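Local coordinates for acyl-CoA dehydrogenase family protein (Porphyromonas gingivalis, PDB 2OKU) that probably serves as a FAD-dependent acyl-CoA dehydrogenase, of which this chain is the C-terminal helical domain, at residues Ile49-Glu54 / Ser111-Phe116; Ala4-Ile9 / Phe63-Leu68; Ala39-Arg44 / Ala104-Ile109; Glu20-Thr25 / Phe77-Met82. All blocks are in the same frame, centred on the assembly; numbering follows the deposited sequence.

Contact 1: residues Ile49-Glu54 / Ser111-Phe116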
loop_
_atom_site.group_PDB
_atom_site.type_symbol
_atom_site.label_atom_id
_atom_site.label_comp_id
_atom_site.label_asym_id
_atom_site.label_seq_id
_atom_site.Cartn_x
_atom_site.Cartn_y
_atom_site.Cartn_z
ATOM N N ILE A 49 14.510 -12.141 7.763
ATOM C CA ILE A 49 15.497 -12.479 6.738
ATOM C C ILE A 49 16.716 -13.137 7.381
ATOM O O ILE A 49 17.154 -14.179 6.890
ATOM C CB ILE A 49 15.914 -11.234 5.921
ATOM C CG1 ILE A 49 14.713 -10.793 5.078
ATOM C CG2 ILE A 49 17.180 -11.531 5.047
ATOM C CD1 ILE A 49 14.789 -9.347 4.493
ATOM N N ALA A 50 17.232 -12.541 8.469
ATOM C CA ALA A 50 18.366 -13.106 9.241
ATOM C C ALA A 50 18.057 -14.491 9.789
ATOM O O ALA A 50 18.910 -15.386 9.739
ATOM C CB ALA A 50 18.783 -12.174 10.386
ATOM N N PHE A 51 16.856 -14.661 10.326
ATOM C CA PHE A 51 16.406 -15.965 10.824
ATOM C C PHE A 51 16.582 -17.062 9.762
ATOM O O PHE A 51 17.048 -18.169 10.073
ATOM C CB PHE A 51 14.959 -15.898 11.334
ATOM C CG PHE A 51 14.365 -17.238 11.648
ATOM C CD1 PHE A 51 14.553 -17.814 12.895
ATOM C CD2 PHE A 51 13.653 -17.936 10.692
ATOM C CE1 PHE A 51 14.015 -19.081 13.193
ATOM C CE2 PHE A 51 13.112 -19.180 10.971
ATOM C CZ PHE A 51 13.284 -19.757 12.215
ATOM N N VAL A 52 16.220 -16.752 8.525
ATOM C CA VAL A 52 16.316 -17.709 7.408
ATOM C C VAL A 52 17.760 -17.849 6.879
ATOM O O VAL A 52 18.285 -18.972 6.785
ATOM C CB VAL A 52 15.372 -17.330 6.228
ATOM C CG1 VAL A 52 15.582 -18.271 5.029
ATOM C CG2 VAL A 52 13.881 -17.340 6.669
ATOM N N THR A 53 18.401 -16.726 6.562
ATOM C CA THR A 53 19.754 -16.749 5.972
ATOM C C THR A 53 20.792 -17.360 6.910
ATOM O O THR A 53 21.674 -18.084 6.462
ATOM C CB THR A 53 20.242 -15.352 5.500
ATOM O OG1 THR A 53 20.341 -14.449 6.612
ATOM C CG2 THR A 53 19.330 -14.801 4.430
ATOM N N GLU A 54 20.663 -17.129 8.211
ATOM C CA GLU A 54 21.660 -17.652 9.147
ATOM C C GLU A 54 21.616 -19.176 9.298
ATOM O O GLU A 54 22.551 -19.769 9.851
ATOM C CB GLU A 54 21.554 -16.963 10.501
ATOM C CG GLU A 54 21.973 -15.482 10.415
ATOM C CD GLU A 54 21.777 -14.702 11.709
ATOM O OE1 GLU A 54 21.379 -15.295 12.739
ATOM O OE2 GLU A 54 22.028 -13.483 11.679
ATOM N N SER A 111 5.182 -15.672 11.683
ATOM C CA SER A 111 4.715 -16.872 12.391
ATOM C C SER A 111 4.958 -18.164 11.576
ATOM O O SER A 111 5.540 -19.128 12.075
ATOM C CB SER A 111 3.239 -16.690 12.753
ATOM O OG SER A 111 2.731 -17.848 13.400
ATOM N N TYR A 112 4.549 -18.138 10.313
ATOM C CA TYR A 112 4.749 -19.261 9.411
ATOM C C TYR A 112 6.206 -19.623 9.224
ATOM O O TYR A 112 6.587 -20.772 9.394
ATOM C CB TYR A 112 4.104 -19.004 8.036
ATOM C CG TYR A 112 4.422 -20.156 7.072
ATOM C CD1 TYR A 112 3.618 -21.287 7.043
ATOM C CD2 TYR A 112 5.519 -20.104 6.249
ATOM C CE1 TYR A 112 3.901 -22.360 6.190
ATOM C CE2 TYR A 112 5.817 -21.163 5.372
ATOM C CZ TYR A 112 4.988 -22.288 5.362
ATOM O OH TYR A 112 5.262 -23.338 4.516
ATOM N N VAL A 113 7.024 -18.634 8.866
ATOM C CA VAL A 113 8.446 -18.859 8.599
ATOM C C VAL A 113 9.197 -19.358 9.830
ATOM O O VAL A 113 10.034 -20.281 9.738
ATOM C CB VAL A 113 9.106 -17.597 8.006
ATOM C CG1 VAL A 113 10.641 -17.749 7.914
ATOM C CG2 VAL A 113 8.468 -17.296 6.640
ATOM N N ARG A 114 8.888 -18.769 10.980
ATOM C CA ARG A 114 9.528 -19.165 12.232
ATOM C C ARG A 114 9.086 -20.546 12.752
ATOM O O ARG A 114 9.848 -21.208 13.455
ATOM C CB ARG A 114 9.325 -18.070 13.285
ATOM C CG ARG A 114 10.186 -16.827 12.971
ATOM C CD ARG A 114 10.009 -15.725 14.012
ATOM N NE ARG A 114 10.742 -14.524 13.610
ATOM C CZ ARG A 114 12.033 -14.325 13.852
ATOM N NH1 ARG A 114 12.733 -15.229 14.522
ATOM N NH2 ARG A 114 12.618 -13.204 13.457
ATOM N N ALA A 115 7.878 -20.966 12.409
ATOM C CA ALA A 115 7.358 -22.280 12.819
ATOM C C ALA A 115 7.735 -23.387 11.829
ATOM O O ALA A 115 7.581 -24.566 12.118
ATOM C CB ALA A 115 5.875 -22.225 12.999
ATOM N N PHE A 116 8.232 -23.008 10.659
ATOM C CA PHE A 116 8.451 -23.969 9.586
ATOM C C PHE A 116 9.642 -24.872 9.897
ATOM O O PHE A 116 10.708 -24.403 10.245
ATOM C CB PHE A 116 8.654 -23.241 8.249
ATOM C CG PHE A 116 8.776 -24.163 7.078
ATOM C CD1 PHE A 116 7.650 -24.758 6.533
ATOM C CD2 PHE A 116 10.016 -24.455 6.527
ATOM C CE1 PHE A 116 7.755 -25.647 5.440
ATOM C CE2 PHE A 116 10.127 -25.334 5.427
ATOM C CZ PHE A 116 8.994 -25.925 4.893
#

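Contact 2: residues Ala4-Ile9 / Phe63-Leu68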
loop_
_atom_site.group_PDB
_atom_site.type_symbol
_atom_site.label_atom_id
_atom_site.label_comp_id
_atom_site.label_asym_id
_atom_site.label_seq_id
_atom_site.Cartn_x
_atom_site.Cartn_y
_atom_site.Cartn_z
ATOM N N ALA A 4 19.038 -15.374 -6.500
ATOM C CA ALA A 4 19.631 -14.283 -7.284
ATOM C C ALA A 4 18.639 -13.144 -7.470
ATOM O O ALA A 4 18.982 -11.974 -7.270
ATOM C CB ALA A 4 20.106 -14.802 -8.678
ATOM N N ALA A 5 17.413 -13.487 -7.857
ATOM C CA ALA A 5 16.355 -12.487 -8.076
ATOM C C ALA A 5 16.062 -11.674 -6.825
ATOM O O ALA A 5 15.471 -10.581 -6.897
ATOM C CB ALA A 5 15.052 -13.177 -8.558
ATOM N N ILE A 6 16.442 -12.191 -5.665
ATOM C CA ILE A 6 16.160 -11.474 -4.411
ATOM C C ILE A 6 17.413 -11.067 -3.613
ATOM O O ILE A 6 17.316 -10.743 -2.454
ATOM C CB ILE A 6 15.104 -12.207 -3.485
ATOM C CG1 ILE A 6 15.676 -13.355 -2.669
ATOM C CG2 ILE A 6 13.867 -12.666 -4.264
ATOM C CD1 ILE A 6 14.806 -13.608 -1.396
ATOM N N ARG A 7 18.580 -11.032 -4.252
ATOM C CA ARG A 7 19.806 -10.680 -3.537
ATOM C C ARG A 7 19.721 -9.326 -2.811
ATOM O O ARG A 7 20.278 -9.131 -1.719
ATOM C CB ARG A 7 20.973 -10.680 -4.515
ATOM C CG ARG A 7 22.206 -11.100 -3.907
ATOM C CD ARG A 7 23.374 -10.913 -4.861
ATOM N NE ARG A 7 24.642 -10.979 -4.148
ATOM C CZ ARG A 7 25.361 -12.094 -4.007
ATOM N NH1 ARG A 7 24.956 -13.245 -4.548
ATOM N NH2 ARG A 7 26.512 -12.058 -3.346
ATOM N N HIS A 8 19.025 -8.377 -3.430
ATOM C CA HIS A 8 18.842 -7.034 -2.855
ATOM C C HIS A 8 17.925 -7.078 -1.610
ATOM O O HIS A 8 18.099 -6.308 -0.663
ATOM C CB HIS A 8 18.329 -6.056 -3.931
ATOM C CG HIS A 8 16.955 -6.382 -4.454
ATOM N ND1 HIS A 8 16.615 -7.627 -4.937
ATOM C CD2 HIS A 8 15.853 -5.605 -4.599
ATOM C CE1 HIS A 8 15.352 -7.605 -5.337
ATOM N NE2 HIS A 8 14.862 -6.393 -5.132
ATOM N N ILE A 9 16.995 -8.034 -1.587
ATOM C CA ILE A 9 16.136 -8.304 -0.424
ATOM C C ILE A 9 16.909 -8.924 0.746
ATOM O O ILE A 9 16.845 -8.418 1.883
ATOM C CB ILE A 9 14.944 -9.250 -0.810
ATOM C CG1 ILE A 9 14.136 -8.644 -1.962
ATOM C CG2 ILE A 9 14.096 -9.656 0.460
ATOM C CD1 ILE A 9 13.489 -7.282 -1.690
ATOM N N PHE A 63 12.839 -21.680 -0.807
ATOM C CA PHE A 63 11.430 -21.940 -0.449
ATOM C C PHE A 63 10.743 -20.695 0.166
ATOM O O PHE A 63 9.573 -20.412 -0.108
ATOM C CB PHE A 63 11.372 -23.116 0.524
ATOM C CG PHE A 63 10.011 -23.418 1.012
ATOM C CD1 PHE A 63 9.063 -23.995 0.170
ATOM C CD2 PHE A 63 9.659 -23.127 2.330
ATOM C CE1 PHE A 63 7.770 -24.271 0.640
ATOM C CE2 PHE A 63 8.375 -23.387 2.806
ATOM C CZ PHE A 63 7.427 -23.964 1.970
ATOM N N GLN A 64 11.485 -19.983 1.012
ATOM C CA GLN A 64 10.978 -18.825 1.746
ATOM C C GLN A 64 11.189 -17.512 1.022
ATOM O O GLN A 64 10.756 -16.463 1.508
ATOM C CB GLN A 64 11.650 -18.737 3.116
ATOM C CG GLN A 64 11.504 -19.955 4.038
ATOM C CD GLN A 64 10.076 -20.259 4.470
ATOM O OE1 GLN A 64 9.111 -19.895 3.791
ATOM N NE2 GLN A 64 9.935 -20.976 5.595
ATOM N N ALA A 65 11.850 -17.547 -0.133
ATOM C CA ALA A 65 12.202 -16.309 -0.864
ATOM C C ALA A 65 11.058 -15.339 -1.094
ATOM O O ALA A 65 11.173 -14.155 -0.761
ATOM C CB ALA A 65 12.915 -16.630 -2.217
ATOM N N ARG A 66 9.957 -15.815 -1.662
ATOM C CA ARG A 66 8.823 -14.954 -1.940
ATOM C C ARG A 66 8.238 -14.357 -0.647
ATOM O O ARG A 66 7.844 -13.193 -0.634
ATOM C CB ARG A 66 7.756 -15.700 -2.691
ATOM C CG ARG A 66 6.558 -14.881 -2.996
ATOM C CD ARG A 66 5.458 -15.722 -3.595
ATOM N NE ARG A 66 5.770 -16.208 -4.937
ATOM C CZ ARG A 66 4.881 -16.839 -5.705
ATOM N NH1 ARG A 66 3.643 -17.047 -5.243
ATOM N NH2 ARG A 66 5.211 -17.250 -6.935
ATOM N N ARG A 67 8.205 -15.135 0.438
ATOM C CA ARG A 67 7.745 -14.593 1.742
ATOM C C ARG A 67 8.662 -13.488 2.296
ATOM O O ARG A 67 8.187 -12.508 2.888
ATOM C CB ARG A 67 7.600 -15.717 2.770
ATOM C CG ARG A 67 6.402 -16.554 2.512
ATOM C CD ARG A 67 6.329 -17.725 3.473
ATOM N NE ARG A 67 5.342 -18.587 2.936
ATOM C CZ ARG A 67 5.551 -19.695 2.213
ATOM N NH1 ARG A 67 6.736 -20.222 1.973
ATOM N NH2 ARG A 67 4.505 -20.296 1.764
ATOM N N LEU A 68 9.965 -13.630 2.083
ATOM C CA LEU A 68 10.903 -12.594 2.516
ATOM C C LEU A 68 10.734 -11.333 1.675
ATOM O O LEU A 68 10.829 -10.234 2.214
ATOM C CB LEU A 68 12.326 -13.103 2.456
ATOM C CG LEU A 68 12.653 -14.282 3.395
ATOM C CD1 LEU A 68 14.120 -14.671 3.202
ATOM C CD2 LEU A 68 12.323 -13.950 4.868
#

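Contact 3: residues Ala39-Arg44 / Ala104-Ile109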
loop_
_atom_site.group_PDB
_atom_site.type_symbol
_atom_site.label_atom_id
_atom_site.label_comp_id
_atom_site.label_asym_id
_atom_site.label_seq_id
_atom_site.Cartn_x
_atom_site.Cartn_y
_atom_site.Cartn_z
ATOM N N ALA A 39 9.023 1.656 11.437
ATOM C CA ALA A 39 10.386 1.306 11.860
ATOM C C ALA A 39 10.405 -0.112 12.458
ATOM O O ALA A 39 11.273 -0.917 12.118
ATOM C CB ALA A 39 10.925 2.342 12.860
ATOM N N ARG A 40 9.419 -0.423 13.308
ATOM C CA ARG A 40 9.299 -1.764 13.883
ATOM C C ARG A 40 9.064 -2.823 12.794
ATOM O O ARG A 40 9.661 -3.903 12.852
ATOM C CB ARG A 40 8.200 -1.836 14.960
ATOM C CG ARG A 40 8.600 -1.119 16.262
ATOM C CD ARG A 40 7.512 -1.161 17.368
ATOM N NE ARG A 40 6.996 -2.508 17.632
ATOM C CZ ARG A 40 7.501 -3.402 18.501
ATOM N NH1 ARG A 40 8.595 -3.147 19.236
ATOM N NH2 ARG A 40 6.903 -4.590 18.625
HETATM N N MSE A 41 8.203 -2.524 11.818
HETATM C CA MSE A 41 7.986 -3.459 10.675
HETATM C C MSE A 41 9.275 -3.695 9.867
HETATM O O MSE A 41 9.519 -4.806 9.370
HETATM C CB MSE A 41 6.892 -2.945 9.735
HETATM C CG MSE A 41 5.525 -2.927 10.363
HETATM SE SE MSE A 41 4.221 -2.085 9.201
HETATM C CE MSE A 41 4.159 -3.489 7.840
ATOM N N THR A 42 10.090 -2.650 9.732
ATOM C CA THR A 42 11.377 -2.748 9.033
ATOM C C THR A 42 12.342 -3.671 9.811
ATOM O O THR A 42 12.917 -4.599 9.238
ATOM C CB THR A 42 11.991 -1.355 8.800
ATOM O OG1 THR A 42 11.024 -0.508 8.174
ATOM C CG2 THR A 42 13.257 -1.420 7.945
ATOM N N ASP A 43 12.488 -3.437 11.107
ATOM C CA ASP A 43 13.309 -4.305 11.944
ATOM C C ASP A 43 12.801 -5.760 11.889
ATOM O O ASP A 43 13.600 -6.673 11.868
ATOM C CB ASP A 43 13.317 -3.857 13.405
ATOM C CG ASP A 43 13.919 -2.461 13.625
ATOM O OD1 ASP A 43 14.603 -1.917 12.740
ATOM O OD2 ASP A 43 13.673 -1.905 14.723
ATOM N N ARG A 44 11.477 -5.953 11.900
ATOM C CA ARG A 44 10.868 -7.302 11.830
ATOM C C ARG A 44 11.224 -8.013 10.522
ATOM O O ARG A 44 11.587 -9.199 10.524
ATOM C CB ARG A 44 9.347 -7.219 11.957
ATOM C CG ARG A 44 8.659 -8.469 12.433
ATOM C CD ARG A 44 8.127 -8.185 13.835
ATOM N NE ARG A 44 7.640 -9.349 14.565
ATOM C CZ ARG A 44 6.429 -9.867 14.472
ATOM N NH1 ARG A 44 5.537 -9.373 13.615
ATOM N NH2 ARG A 44 6.124 -10.915 15.243
ATOM N N ALA A 104 -0.725 -7.064 9.967
ATOM C CA ALA A 104 -1.359 -8.377 9.969
ATOM C C ALA A 104 -0.641 -9.351 9.038
ATOM O O ALA A 104 -0.320 -10.478 9.425
ATOM C CB ALA A 104 -2.835 -8.272 9.605
ATOM N N GLU A 105 -0.349 -8.903 7.825
ATOM C CA GLU A 105 0.282 -9.773 6.856
ATOM C C GLU A 105 1.703 -10.122 7.242
ATOM O O GLU A 105 2.094 -11.277 7.094
ATOM C CB GLU A 105 0.189 -9.187 5.435
ATOM C CG GLU A 105 -1.237 -9.026 4.872
ATOM C CD GLU A 105 -2.016 -10.336 4.894
ATOM O OE1 GLU A 105 -1.544 -11.310 4.319
ATOM O OE2 GLU A 105 -3.064 -10.399 5.542
ATOM N N GLN A 106 2.449 -9.170 7.808
ATOM C CA GLN A 106 3.783 -9.443 8.310
ATOM C C GLN A 106 3.748 -10.493 9.440
ATOM O O GLN A 106 4.610 -11.350 9.532
ATOM C CB GLN A 106 4.454 -8.182 8.833
ATOM C CG GLN A 106 5.146 -7.333 7.781
ATOM C CD GLN A 106 6.244 -6.477 8.400
ATOM O OE1 GLN A 106 6.143 -6.058 9.563
ATOM N NE2 GLN A 106 7.298 -6.200 7.619
ATOM N N GLU A 107 2.739 -10.407 10.295
ATOM C CA GLU A 107 2.628 -11.321 11.416
ATOM C C GLU A 107 2.379 -12.763 10.923
ATOM O O GLU A 107 2.994 -13.697 11.397
ATOM C CB GLU A 107 1.519 -10.863 12.357
ATOM C CG GLU A 107 1.277 -11.744 13.559
ATOM C CD GLU A 107 2.504 -12.130 14.385
ATOM O OE1 GLU A 107 3.380 -11.274 14.627
ATOM O OE2 GLU A 107 2.560 -13.297 14.851
ATOM N N LYS A 108 1.510 -12.912 9.936
ATOM C CA LYS A 108 1.219 -14.223 9.340
ATOM C C LYS A 108 2.500 -14.851 8.734
ATOM O O LYS A 108 2.815 -16.030 8.950
ATOM C CB LYS A 108 0.147 -14.078 8.258
ATOM C CG LYS A 108 -1.293 -13.759 8.747
ATOM C CD LYS A 108 -2.126 -13.464 7.495
ATOM C CE LYS A 108 -3.496 -12.998 7.796
ATOM N NZ LYS A 108 -4.278 -12.752 6.550
ATOM N N ILE A 109 3.257 -14.026 8.029
ATOM C CA ILE A 109 4.504 -14.468 7.413
ATOM C C ILE A 109 5.522 -14.829 8.489
ATOM O O ILE A 109 6.101 -15.907 8.460
ATOM C CB ILE A 109 5.124 -13.425 6.464
ATOM C CG1 ILE A 109 4.203 -13.105 5.276
ATOM C CG2 ILE A 109 6.520 -13.939 5.980
ATOM C CD1 ILE A 109 4.543 -11.795 4.507
HETATM O O HOH W 1 5.397 -6.600 12.116
#

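Contact 4: residues Glu20-Thr25 / Phe77-Met82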
loop_
_atom_site.group_PDB
_atom_site.type_symbol
_atom_site.label_atom_id
_atom_site.label_comp_id
_atom_site.label_asym_id
_atom_site.label_seq_id
_atom_site.Cartn_x
_atom_site.Cartn_y
_atom_site.Cartn_z
ATOM N N GLU A 20 17.797 5.253 6.002
ATOM C CA GLU A 20 18.655 6.375 5.617
ATOM C C GLU A 20 17.877 7.524 4.981
ATOM O O GLU A 20 18.293 8.676 5.096
ATOM C CB GLU A 20 19.814 5.879 4.706
ATOM C CG GLU A 20 20.763 4.926 5.431
ATOM C CD GLU A 20 21.718 4.094 4.514
ATOM O OE1 GLU A 20 21.932 4.429 3.333
ATOM O OE2 GLU A 20 22.263 3.078 5.017
ATOM N N GLU A 21 16.743 7.241 4.339
ATOM C CA GLU A 21 15.924 8.261 3.694
ATOM C C GLU A 21 14.527 8.379 4.308
ATOM O O GLU A 21 14.167 9.429 4.847
ATOM C CB GLU A 21 15.779 8.008 2.189
ATOM C CG GLU A 21 14.963 9.087 1.489
ATOM C CD GLU A 21 14.812 8.885 -0.027
ATOM O OE1 GLU A 21 15.591 8.110 -0.606
ATOM O OE2 GLU A 21 13.924 9.542 -0.623
ATOM N N TYR A 22 13.721 7.330 4.199
ATOM C CA TYR A 22 12.301 7.490 4.561
ATOM C C TYR A 22 12.105 7.787 6.049
ATOM O O TYR A 22 11.260 8.610 6.423
ATOM C CB TYR A 22 11.488 6.274 4.172
ATOM C CG TYR A 22 11.484 5.908 2.716
ATOM C CD1 TYR A 22 11.633 6.862 1.715
ATOM C CD2 TYR A 22 11.309 4.577 2.327
ATOM C CE1 TYR A 22 11.632 6.501 0.372
ATOM C CE2 TYR A 22 11.281 4.218 0.986
ATOM C CZ TYR A 22 11.436 5.180 0.012
ATOM O OH TYR A 22 11.408 4.809 -1.321
ATOM N N GLN A 23 12.858 7.105 6.900
ATOM C CA GLN A 23 12.743 7.339 8.341
ATOM C C GLN A 23 13.325 8.697 8.773
ATOM O O GLN A 23 13.154 9.092 9.926
ATOM C CB GLN A 23 13.409 6.214 9.133
ATOM C CG GLN A 23 12.548 4.923 9.235
ATOM C CD GLN A 23 11.419 5.103 10.248
ATOM O OE1 GLN A 23 11.656 5.618 11.340
ATOM N NE2 GLN A 23 10.197 4.682 9.897
ATOM N N GLN A 24 14.024 9.382 7.871
ATOM C CA GLN A 24 14.572 10.719 8.152
ATOM C C GLN A 24 13.604 11.841 7.783
ATOM O O GLN A 24 13.915 13.016 7.983
ATOM C CB GLN A 24 15.895 10.923 7.412
ATOM C CG GLN A 24 16.944 9.853 7.650
ATOM C CD GLN A 24 17.317 9.705 9.093
ATOM O OE1 GLN A 24 17.315 10.677 9.850
ATOM N NE2 GLN A 24 17.657 8.480 9.494
ATOM N N THR A 25 12.451 11.483 7.211
ATOM C CA THR A 25 11.427 12.425 6.853
ATOM C C THR A 25 10.874 13.042 8.113
ATOM O O THR A 25 10.506 12.326 9.046
ATOM C CB THR A 25 10.254 11.750 6.142
ATOM O OG1 THR A 25 10.761 10.913 5.110
ATOM C CG2 THR A 25 9.285 12.777 5.557
ATOM N N PHE A 77 6.054 -0.498 1.294
ATOM C CA PHE A 77 4.748 0.033 0.877
ATOM C C PHE A 77 4.222 0.976 1.945
ATOM O O PHE A 77 3.723 2.060 1.632
ATOM C CB PHE A 77 3.763 -1.106 0.646
ATOM C CG PHE A 77 3.953 -1.867 -0.662
ATOM C CD1 PHE A 77 5.050 -1.678 -1.502
ATOM C CD2 PHE A 77 3.008 -2.826 -1.023
ATOM C CE1 PHE A 77 5.173 -2.394 -2.690
ATOM C CE2 PHE A 77 3.136 -3.559 -2.195
ATOM C CZ PHE A 77 4.219 -3.352 -3.032
ATOM N N GLY A 78 4.343 0.567 3.209
ATOM C CA GLY A 78 3.828 1.353 4.337
ATOM C C GLY A 78 4.467 2.725 4.389
ATOM O O GLY A 78 3.805 3.761 4.635
ATOM N N HIS A 79 5.776 2.755 4.126
ATOM C CA HIS A 79 6.483 4.039 4.039
ATOM C C HIS A 79 5.985 4.893 2.884
ATOM O O HIS A 79 5.846 6.093 3.063
ATOM C CB HIS A 79 7.992 3.837 3.937
ATOM C CG HIS A 79 8.655 3.537 5.248
ATOM N ND1 HIS A 79 8.815 2.254 5.713
ATOM C CD2 HIS A 79 9.176 4.351 6.194
ATOM C CE1 HIS A 79 9.414 2.291 6.895
ATOM N NE2 HIS A 79 9.653 3.555 7.209
ATOM N N LEU A 80 5.718 4.303 1.709
ATOM C CA LEU A 80 5.228 5.093 0.578
ATOM C C LEU A 80 3.904 5.754 0.917
ATOM O O LEU A 80 3.658 6.923 0.581
ATOM C CB LEU A 80 5.083 4.240 -0.675
ATOM C CG LEU A 80 6.344 3.545 -1.145
ATOM C CD1 LEU A 80 6.032 2.632 -2.345
ATOM C CD2 LEU A 80 7.420 4.573 -1.503
ATOM N N LEU A 81 3.062 5.015 1.629
ATOM C CA LEU A 81 1.761 5.536 2.042
ATOM C C LEU A 81 1.889 6.584 3.168
ATOM O O LEU A 81 1.186 7.592 3.164
ATOM C CB LEU A 81 0.832 4.375 2.430
ATOM C CG LEU A 81 0.635 3.302 1.367
ATOM C CD1 LEU A 81 -0.511 2.319 1.857
ATOM C CD2 LEU A 81 0.379 3.870 -0.038
HETATM N N MSE A 82 2.814 6.372 4.095
HETATM C CA MSE A 82 3.138 7.396 5.104
HETATM C C MSE A 82 3.554 8.710 4.425
HETATM O O MSE A 82 3.150 9.785 4.836
HETATM C CB MSE A 82 4.255 6.907 6.036
HETATM C CG MSE A 82 4.344 7.525 7.423
HETATM SE SE MSE A 82 6.227 7.849 7.933
HETATM C CE MSE A 82 5.929 9.165 6.604
#

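Contact 1: residues Ile49-Glu54 / Ser111-Phe116
V113 meets both F51 and V52, through one methyl and its backbone oxygen. Its CG1, set anti to the backbone N, lies only 3.5 Å from V52 CG2, tighter than usual for two methyl groups, the two side chains meeting at about a right angle. The same methyl is 4.1 Å from F51 CD2, while the peptide oxygen V113 O comes within 3.5 Å of F51 CE2 at an oblique angle to the ring. One residue on, R114 lays its aliphatic stem over the phenyl group: CG stands 4.1 Å from the F51 ring centroid and 5° off the ring normal, a CH-pi contact. The extended chain then carries the guanidinium back over the root of the ring, with R114 NH1 3.6 Å from F51 CD1 and the two planes 48° apart. D110, one helical turn earlier, pairs with R114 NE in a salt bridge and helps to fix that end. This is side-by-side packing of helices running the same way, whose local axes here come within 10.5 Å at 24°, in the helical bundle of the acyl-CoA dehydrogenase C-terminal domain. Around them, V113 also touches L48 of helix 32-53, and Y112 touches F63 and R67 of helix 58-87.

Contact 2: residues Ala4-Ile9 / Phe63-Leu68
I6 meets A65 and I9 meets L68, each through a methyl group, which lays the broken N-terminal helices on the long helix 58-87 of the acyl-CoA dehydrogenase C-terminal bundle. I6 CD1 lies 3.7 Å from A65 CB and comes equally near to the carbonyl oxygen of that residue. I9 uses its other branch: CG2 sits 3.8 Å from L68 O and 4.4 Å from L68 CB. All four residues are buried, and the join is van der Waals packing of methyl groups on side chain and backbone alike. In the next shell, I6 owes its placement to a break in the chain, since it leaves helical geometry after helix 2-5 and is the N-cap of helix 7-11. Its CG1 stands between the backbone N and the carbonyl carbon (chi1 80°), and from there CD1 is delivered to A65. The ring of H8 has I9 CG1 over one face, 3.7 Å above its plane, and its NE2 bonds to D88 of the second subunit. Across the contact, the helix is kinked at R66 and R67, and R67 NH1 donates to Q64 OE1 at 3.0 Å, away from I6 and I9. L68 O, brushed by I9, accepts from T72 OG1. Further out, L68 packs on L48, I49 and V52 of helix 32-53, I6 and I9 reach V69, and R67 leans on I109, Y112 and V113 of helix 92-115.

Contact 3: residues Ala39-Arg44 / Ala104-Ile109
Q106 reaches across to M41 with both ends of its amide, and it has the most surface buried of any residue here. Its NE2 donates to the backbone oxygen M41 O at 3.2 Å and 160°, approaching from above the carbonyl plane rather than along a lone pair. The same NE2 has its stronger partner in M71 O of helix 58-87, which makes Q106 a link among three helices. Its OE1 lies against the selenomethionine M41, 3.2 Å from CB, and accepts from a water. The M41 chain bends at its third torsion (chi3 70°), bringing the terminal CE to 3.7 Å from Q106 CD. R44 is the second major partner. Its chain turns at chi2, and both terminal nitrogens converge on one carboxylate oxygen, E107 OE1, from NH2 at 2.8 Å and from NH1 at 3.0 Å. NH2 takes the syn side and NH1 the anti side, with the oxygen nearly in the guanidinium plane and the two flat groups 22° apart. The water bonded to Q106 OE1 also accepts from R44 NH1, tying the amide to the ion pair. Chemically, a buried amide with both its polar atoms engaged sits beside a more exposed salt bridge between R44 and E107, so polar bonds as well as packing fix how these two parallel-running helices face each other.

Contact 4: residues Glu20-Thr25 / Phe77-Met82
Y22 and Q23, in the region of a type I beta turn from Y22 to T25, meet H79 on helix 58-87 of this helical bundle. The packing is aromatic and apolar. Y22 CB lies 3.6 Å from H79 CD2, and the two rings, with planes at 29°, are slid so far apart that they barely overlap, their centroids being 5.9 Å from each other. Beyond them the end of the tyrosine reaches L80, whose CD2 is 4.0 Å from Y22 OH. L80 also packs on A84 of the second subunit. Hydrogen bonds supply the rest. T25 OG1 donates to Y22 O at 2.7 Å, and T25 N reaches that carbonyl from the same face, so two donors hold the turn closed. H79 is bonded at both ring nitrogens: ND1 pairs with A75 O of its own helix, which is consistent with a neutral ring carrying its proton there. Q23, bent at chi2 (-76°), brings its amide round to the imidazole edge, almost perpendicular to the ring, and its nitrogen is shared with K35 O. The resulting bond, from Q23 NE2 to H79 NE2, spans 3.0 Å and is almost straight at 176°.

Overall arrangement
The four contacts show how a helical domain is tied together at several levels along its length. Contacts 1 and 3 repeat one pairing, helix 32-53 with helix 92-115, at sites whose centres are 12 Å apart. Contacts 2 and 4 instead join the N-terminal helices to two levels of helix 58-87, on opposite sides of the chain's centre, their centres 22 Å apart. Contact 2 touches contacts 1 and 3, and contact 4 touches contact 3, whereas contacts 1 and 4 stay about 13 Å apart at their nearest atoms. Every two contacts interleave along the chain, so each spans a segment of every other. Contacts 2 and 4 also touch the second subunit, so both lie near the interface between the two chains.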